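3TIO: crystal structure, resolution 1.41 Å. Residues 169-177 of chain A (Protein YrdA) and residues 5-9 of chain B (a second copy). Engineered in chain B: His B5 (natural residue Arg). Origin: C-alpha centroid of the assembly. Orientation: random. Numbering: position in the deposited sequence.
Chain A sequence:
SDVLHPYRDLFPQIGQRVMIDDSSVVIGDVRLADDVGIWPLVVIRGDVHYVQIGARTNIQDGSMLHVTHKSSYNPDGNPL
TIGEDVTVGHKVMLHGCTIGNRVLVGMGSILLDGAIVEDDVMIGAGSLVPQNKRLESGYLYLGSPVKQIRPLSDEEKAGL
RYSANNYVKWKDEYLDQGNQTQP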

# COMPACT_ATOMS: atom_id res chain seq x y z
N LYS A 169 -6.27 -16.23 -17.83
CA LYS A 169 -7.51 -16.98 -17.71
C LYS A 169 -8.44 -16.30 -16.71
O LYS A 169 -9.63 -16.13 -16.97
CB LYS A 169 -7.23 -18.40 -17.25
CG LYS A 169 -8.49 -19.23 -17.03
CD LYS A 169 -8.16 -20.60 -16.47
CE LYS A 169 -9.42 -21.44 -16.36
NZ LYS A 169 -10.06 -21.60 -17.70
N TRP A 170 -7.90 -15.93 -15.55
CA TRP A 170 -8.71 -15.27 -14.53
C TRP A 170 -9.23 -13.93 -15.03
O TRP A 170 -10.37 -13.55 -14.74
CB TRP A 170 -7.89 -15.11 -13.23
CG TRP A 170 -7.60 -16.42 -12.56
CD1 TRP A 170 -8.41 -17.53 -12.53
CD2 TRP A 170 -6.44 -16.77 -11.80
NE1 TRP A 170 -7.83 -18.53 -11.80
CE2 TRP A 170 -6.62 -18.09 -11.34
CE3 TRP A 170 -5.26 -16.08 -11.45
CZ2 TRP A 170 -5.66 -18.75 -10.55
CZ3 TRP A 170 -4.31 -16.74 -10.67
CH2 TRP A 170 -4.52 -18.06 -10.23
N LYS A 171 -8.40 -13.23 -15.79
CA LYS A 171 -8.78 -11.94 -16.38
C LYS A 171 -10.02 -12.13 -17.26
O LYS A 171 -10.99 -11.37 -17.16
CB LYS A 171 -7.63 -11.41 -17.25
CG LYS A 171 -8.06 -10.41 -18.32
CD LYS A 171 -6.93 -10.12 -19.30
CE LYS A 171 -6.63 -11.32 -20.20
NZ LYS A 171 -7.59 -11.46 -21.33
N ASP A 172 -9.98 -13.14 -18.12
CA ASP A 172 -11.09 -13.41 -19.02
C ASP A 172 -12.38 -13.80 -18.31
O ASP A 172 -13.46 -13.47 -18.78
CB ASP A 172 -10.70 -14.50 -20.02
CG ASP A 172 -9.67 -14.03 -21.03
OD1 ASP A 172 -9.79 -12.88 -21.49
OD2 ASP A 172 -8.75 -14.81 -21.36
N GLU A 173 -12.26 -14.49 -17.18
CA GLU A 173 -13.45 -14.88 -16.44
C GLU A 173 -14.20 -13.64 -15.98
O GLU A 173 -15.43 -13.59 -16.03
CB GLU A 173 -13.07 -15.75 -15.23
CG GLU A 173 -12.36 -17.04 -15.62
CD GLU A 173 -12.16 -17.97 -14.44
OE1 GLU A 173 -11.55 -17.54 -13.43
OE2 GLU A 173 -12.62 -19.13 -14.52
N TYR A 174 -13.45 -12.63 -15.55
CA TYR A 174 -14.06 -11.38 -15.10
C TYR A 174 -14.61 -10.58 -16.27
O TYR A 174 -15.62 -9.90 -16.14
CB TYR A 174 -13.03 -10.54 -14.33
CG TYR A 174 -12.88 -10.95 -12.89
CD1 TYR A 174 -13.80 -10.54 -11.92
CD2 TYR A 174 -11.84 -11.79 -12.48
CE1 TYR A 174 -13.69 -10.94 -10.60
CE2 TYR A 174 -11.72 -12.21 -11.16
CZ TYR A 174 -12.65 -11.78 -10.22
OH TYR A 174 -12.54 -12.19 -8.91
N LEU A 175 -13.94 -10.67 -17.41
CA LEU A 175 -14.37 -9.96 -18.61
C LEU A 175 -15.67 -10.54 -19.17
O LEU A 175 -16.55 -9.80 -19.61
CB LEU A 175 -13.29 -10.01 -19.69
CG LEU A 175 -12.04 -9.16 -19.47
CD1 LEU A 175 -11.04 -9.41 -20.59
CD2 LEU A 175 -12.42 -7.69 -19.42
N ASP A 176 -15.78 -11.86 -19.15
CA ASP A 176 -16.96 -12.53 -19.68
C ASP A 176 -18.21 -12.36 -18.82
O ASP A 176 -19.32 -12.64 -19.26
CB ASP A 176 -16.67 -14.01 -19.91
CG ASP A 176 -15.61 -14.24 -20.97
OD1 ASP A 176 -15.73 -13.64 -22.06
OD2 ASP A 176 -14.66 -15.01 -20.72
N GLN A 177 -18.03 -11.89 -17.58
CA GLN A 177 -19.17 -11.68 -16.69
C GLN A 177 -19.40 -10.19 -16.47
O GLN A 177 -19.44 -9.76 -15.30
CB GLN A 177 -18.94 -12.38 -15.34
CG GLN A 177 -17.69 -11.94 -14.61
CD GLN A 177 -17.72 -12.31 -13.13
OE1 GLN A 177 -17.91 -13.47 -12.77
NE2 GLN A 177 -17.54 -11.32 -12.27
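Chain B (5-9) HPYRD

Chain B runs across the C-terminal part of the chain A helix, from Pro B6 beside Gln A177 to Arg B8, whose side chain reaches Glu A173. Pro B6 and Tyr B7 have extended backbone angles; Arg B8 then turns the chain with phi/psi of 60/-126°. Tyr A174 and Tyr B7 have the closest CA atoms, 7.4 Å apart; Gln A177 lies nearest Arg B8, at 7.7 Å between CA atoms.

Tyr B7 is the most covered residue. Its ring reaches in beside Glu A173 and Tyr A174. The hydroxyl OH of Tyr B7 donates a hydrogen bond to OE1 of Glu A173 at 2.6 Å. The Tyr A174 ring lies oblique to the Tyr B7 ring, with centroids 5.3 Å apart and planes at 37°; CZ of Tyr A174 is 3.5 Å from CD1 of Tyr B7.

Glu A173 points toward chain B and uses both carboxylate oxygens. Its OE2 forms a salt bridge with NH2 of Arg B8, at 2.6 Å, near the guanidinium plane.

Gln A177 binds backbone through its amide. Its OE1 accepts from N of Arg B8 at 3.1 Å. Its NE2 donates to O of Pro B6 at 3.2 Å. These two bonds bracket Tyr B7. One water also links OE1 of Gln A177 and O of Arg B8, at 3.0 Å from each.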

# COMPACT_ATOMS: atom_id res chain seq x y z
N HIS B 5 -19.30 -7.53 -4.97
CA HIS B 5 -19.29 -8.00 -6.35
C HIS B 5 -19.19 -9.52 -6.44
O HIS B 5 -18.62 -10.17 -5.57
CB HIS B 5 -18.13 -7.36 -7.11
CG HIS B 5 -18.08 -5.87 -7.00
ND1 HIS B 5 -17.49 -5.23 -5.93
CD2 HIS B 5 -18.60 -4.90 -7.78
CE1 HIS B 5 -17.64 -3.92 -6.07
NE2 HIS B 5 -18.31 -3.70 -7.18
N PRO B 6 -19.75 -10.10 -7.51
CA PRO B 6 -19.71 -11.55 -7.67
C PRO B 6 -18.51 -12.08 -8.44
O PRO B 6 -17.78 -11.33 -9.09
CB PRO B 6 -21.01 -11.84 -8.40
CG PRO B 6 -21.08 -10.68 -9.35
CD PRO B 6 -20.70 -9.50 -8.47
N TYR B 7 -18.31 -13.39 -8.33
CA TYR B 7 -17.27 -14.11 -9.05
C TYR B 7 -17.97 -15.43 -9.36
O TYR B 7 -18.16 -16.25 -8.47
CB TYR B 7 -16.04 -14.38 -8.20
CG TYR B 7 -15.05 -15.28 -8.91
CD1 TYR B 7 -14.37 -14.84 -10.05
CD2 TYR B 7 -14.82 -16.58 -8.47
CE1 TYR B 7 -13.50 -15.68 -10.73
CE2 TYR B 7 -13.94 -17.42 -9.14
CZ TYR B 7 -13.29 -16.97 -10.28
OH TYR B 7 -12.43 -17.80 -10.96
N ARG B 8 -18.35 -15.62 -10.62
CA ARG B 8 -19.06 -16.82 -11.01
C ARG B 8 -20.36 -16.87 -10.20
O ARG B 8 -21.13 -15.92 -10.21
CB ARG B 8 -18.22 -18.07 -10.72
CG ARG B 8 -17.01 -18.25 -11.62
CD ARG B 8 -16.35 -19.59 -11.35
NE ARG B 8 -15.25 -19.87 -12.27
CZ ARG B 8 -14.54 -20.99 -12.27
NH1 ARG B 8 -14.81 -21.95 -11.39
NH2 ARG B 8 -13.56 -21.16 -13.15
N ASP B 9 -20.58 -17.98 -9.51
CA ASP B 9 -21.78 -18.15 -8.70
C ASP B 9 -21.53 -17.81 -7.23
O ASP B 9 -22.29 -18.22 -6.36
CB ASP B 9 -22.28 -19.60 -8.81
CG ASP B 9 -21.28 -20.60 -8.27
OD1 ASP B 9 -20.13 -20.62 -8.75
OD2 ASP B 9 -21.64 -21.38 -7.36
O HOH W 1 -20.79 -13.62 -12.04